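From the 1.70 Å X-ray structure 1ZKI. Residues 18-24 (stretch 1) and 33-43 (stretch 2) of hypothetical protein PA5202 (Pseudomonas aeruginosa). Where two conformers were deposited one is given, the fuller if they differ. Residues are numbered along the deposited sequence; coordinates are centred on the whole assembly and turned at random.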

# COMPACT_ATOMS: atom_id res chain seq x y z
N GLU A 18 23.50 -8.69 0.20
CA GLU A 18 24.60 -8.92 1.14
C GLU A 18 25.33 -7.64 1.56
O GLU A 18 25.67 -7.46 2.74
N LEU A 19 25.54 -6.75 0.59
CA LEU A 19 26.19 -5.47 0.81
C LEU A 19 25.40 -4.64 1.82
O LEU A 19 25.95 -4.11 2.79
N VAL A 20 24.10 -4.56 1.60
CA VAL A 20 23.25 -3.76 2.49
C VAL A 20 23.15 -4.40 3.88
O VAL A 20 22.98 -3.70 4.89
N GLY A 21 23.25 -5.73 3.92
CA GLY A 21 23.16 -6.49 5.17
C GLY A 21 21.78 -7.10 5.40
O GLY A 21 21.40 -7.38 6.55
N LEU A 22 21.05 -7.33 4.31
CA LEU A 22 19.71 -7.90 4.39
C LEU A 22 19.82 -9.37 4.76
O LEU A 22 20.66 -10.09 4.23
N ASP A 23 18.90 -9.83 5.58
CA ASP A 23 19.00 -11.14 6.15
C ASP A 23 17.60 -11.77 6.13
O ASP A 23 16.75 -11.41 6.95
N PRO A 24 17.35 -12.72 5.20
CA PRO A 24 16.02 -13.37 5.17
C PRO A 24 15.72 -14.03 6.51
O PRO A 24 16.63 -14.61 7.12
N GLU A 33 9.60 -12.41 5.29
CA GLU A 33 10.13 -11.46 6.26
C GLU A 33 11.64 -11.42 6.12
O GLU A 33 12.29 -12.46 6.01
N VAL A 34 12.17 -10.20 6.13
CA VAL A 34 13.62 -9.95 6.04
C VAL A 34 14.01 -8.95 7.13
O VAL A 34 13.24 -8.02 7.42
N ARG A 35 15.18 -9.13 7.74
CA ARG A 35 15.66 -8.19 8.77
C ARG A 35 16.83 -7.39 8.24
O ARG A 35 17.55 -7.86 7.34
N LEU A 36 17.03 -6.20 8.80
CA LEU A 36 18.12 -5.31 8.43
C LEU A 36 18.62 -4.61 9.69
O LEU A 36 17.95 -3.72 10.20
N PRO A 37 19.80 -5.02 10.19
CA PRO A 37 20.40 -4.32 11.33
C PRO A 37 21.04 -3.01 10.88
O PRO A 37 21.64 -2.95 9.78
N MSE A 38 20.92 -1.97 11.71
CA MSE A 38 21.63 -0.70 11.44
C MSE A 38 23.13 -0.95 11.39
O MSE A 38 23.68 -1.82 12.09
N ALA A 39 23.81 -0.20 10.53
CA ALA A 39 25.26 -0.21 10.47
C ALA A 39 25.71 1.17 10.00
O ALA A 39 24.93 1.91 9.42
N ALA A 40 26.99 1.47 10.24
CA ALA A 40 27.53 2.79 9.92
C ALA A 40 27.25 3.16 8.45
O ALA A 40 26.88 4.30 8.15
N HIS A 41 27.44 2.19 7.55
CA HIS A 41 27.33 2.47 6.12
C HIS A 41 25.90 2.61 5.61
O HIS A 41 25.69 2.82 4.41
N LEU A 42 24.91 2.51 6.51
CA LEU A 42 23.51 2.76 6.16
C LEU A 42 23.06 4.18 6.51
O LEU A 42 21.93 4.57 6.19
N ARG A 43 23.94 4.97 7.14
CA ARG A 43 23.52 6.29 7.61
C ARG A 43 23.41 7.31 6.47
O ARG A 43 24.22 7.33 5.54

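Stretch 1 leaves a helix, turns at a glycine and enters a strand that pairs antiparallel with the strand of stretch 2. Leu 19 (chi1 t, chi2 p) lies at the exposed margin, and its carbonyl matters more here than its side chain. A water donates to Leu 19 O at 2.8 Å and also hydrogen-bonds His 41 NE2 at 3.0 Å, joining the helix end to a histidine (chi1 p) whose CA-to-CB bond points toward stretch 1.

Val 20 is buried and, with chi1 t, sets its CG1 4.0 Å from CD1 of Leu 36 and 4.1 Å from CD2 of Leu 42. A compact branched side chain suits this place, where two leucine ends converge: Leu 36 has chi1 t and chi2 p, Leu 42 chi1 m and chi2 t, and each starts sideways but brings its end nearer. The carbonyl of Val 20 lies beside these methyls, yet it is not left unsatisfied. A second water donates to Val 20 O at 2.9 Å and to Pro 37 O at 2.8 Å.

Gly 21 ends the helical course with phi 99°. At these backbone angles a CB would be jammed against the preceding carbonyl oxygen, which by itself calls for glycine. Its own carbonyl O packs 3.5 Å from CD of Pro 37.

Leu 22 (chi1 m, chi2 t) returns to the apolar interior. Its CB lies 4.0 Å from CG1 of Val 34, while its CD2 reaches CD2 of Leu 36 at 3.8 Å; the length of leucine lets it span both neighbours.

Asp 23 and Arg 35 form a hydrogen-bonded antiparallel pair. Asp 23 N donates to Arg 35 O at 3.0 Å, and Arg 35 N donates almost linearly to Asp 23 O at 2.9 Å. Their side chains share a face of the sheet, where Arg 35 NH2 donates to Asp 23 OD2 at 2.9 Å in a salt bridge. The carboxylate oxygen sits at the guanidinium edge, near its plane, as suits an N-H donor. Aspartate (chi1 t) is short, so arginine, with chi1 p, supplies most of the reach; its NE and NH1 are satisfied elsewhere in the structure.

Pro 24 faces the other side of the sheet with Val 34 (chi1 t), whose CG2 lies 4.2 Å from the proline CA. Proline has no amide hydrogen to donate, and this non-hydrogen-bonded pair asks for none.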

# COMPACT_ATOMS: atom_id res chain seq x y z
CB GLU A 18 25.59 -9.89 0.53
CG GLU A 18 24.98 -11.24 0.36
CD GLU A 18 25.23 -12.06 1.56
OE1 GLU A 18 24.32 -12.07 2.43
OE2 GLU A 18 26.35 -12.65 1.63
CB LEU A 19 26.25 -4.68 -0.50
CG LEU A 19 26.85 -3.27 -0.41
CD1 LEU A 19 28.38 -3.33 -0.27
CD2 LEU A 19 26.39 -2.37 -1.60
CB VAL A 20 21.89 -3.52 1.83
CG1 VAL A 20 20.95 -2.80 2.77
CG2 VAL A 20 22.09 -2.69 0.57
CB LEU A 22 18.93 -7.74 3.07
CG LEU A 22 18.82 -6.29 2.60
CD1 LEU A 22 18.18 -6.17 1.21
CD2 LEU A 22 18.10 -5.38 3.62
CB ASP A 23 19.55 -10.94 7.57
CG ASP A 23 19.75 -12.22 8.32
OD1 ASP A 23 19.89 -13.28 7.69
OD2 ASP A 23 19.79 -12.14 9.57
CB PRO A 24 16.17 -14.44 4.08
CG PRO A 24 17.28 -13.91 3.19
CD PRO A 24 18.24 -13.27 4.15
CB GLU A 33 9.75 -11.83 7.70
CG GLU A 33 10.31 -10.83 8.73
CD GLU A 33 9.81 -11.03 10.15
OE1 GLU A 33 8.84 -11.80 10.36
OE2 GLU A 33 10.39 -10.40 11.08
CB VAL A 34 13.97 -9.41 4.61
CG1 VAL A 34 15.43 -9.03 4.50
CG2 VAL A 34 13.58 -10.43 3.53
CB ARG A 35 16.04 -8.92 10.08
CG ARG A 35 17.22 -9.84 9.96
CD ARG A 35 17.54 -10.57 11.28
NE ARG A 35 18.17 -9.70 12.29
CZ ARG A 35 19.48 -9.45 12.38
NH1 ARG A 35 19.94 -8.65 13.34
NH2 ARG A 35 20.34 -9.99 11.51
CB LEU A 36 17.69 -4.28 7.38
CG LEU A 36 18.74 -3.21 6.99
CD1 LEU A 36 20.08 -3.86 6.57
CD2 LEU A 36 18.20 -2.28 5.86
CB PRO A 37 21.47 -5.30 11.83
CG PRO A 37 21.84 -6.12 10.63
CD PRO A 37 20.59 -6.20 9.76
CB MSE A 38 21.33 0.35 12.53
CG MSE A 38 21.96 1.74 12.25
SE MSE A 38 21.16 2.50 10.67
CE MSE A 38 21.97 4.23 10.66
CB ALA A 39 25.75 -1.28 9.51
CB ALA A 40 29.04 2.83 10.21
CB HIS A 41 28.10 1.44 5.28
CG HIS A 41 27.84 0.02 5.68
ND1 HIS A 41 28.53 -0.61 6.69
CD2 HIS A 41 26.96 -0.90 5.20
CE1 HIS A 41 28.09 -1.85 6.82
NE2 HIS A 41 27.14 -2.06 5.92
CB LEU A 42 22.58 1.73 6.82
CG LEU A 42 22.84 0.24 6.52
CD1 LEU A 42 21.75 -0.64 7.14
CD2 LEU A 42 22.96 -0.03 5.01
CB ARG A 43 24.38 6.79 8.78
CG ARG A 43 24.45 5.80 9.96
CD ARG A 43 24.62 6.45 11.33
NE ARG A 43 24.64 5.46 12.42
CZ ARG A 43 23.66 5.26 13.31
NH1 ARG A 43 23.80 4.33 14.26
NH2 ARG A 43 22.55 5.97 13.27
O HOH W 1 26.82 -4.99 5.28
O HOH W 2 23.38 -3.78 7.75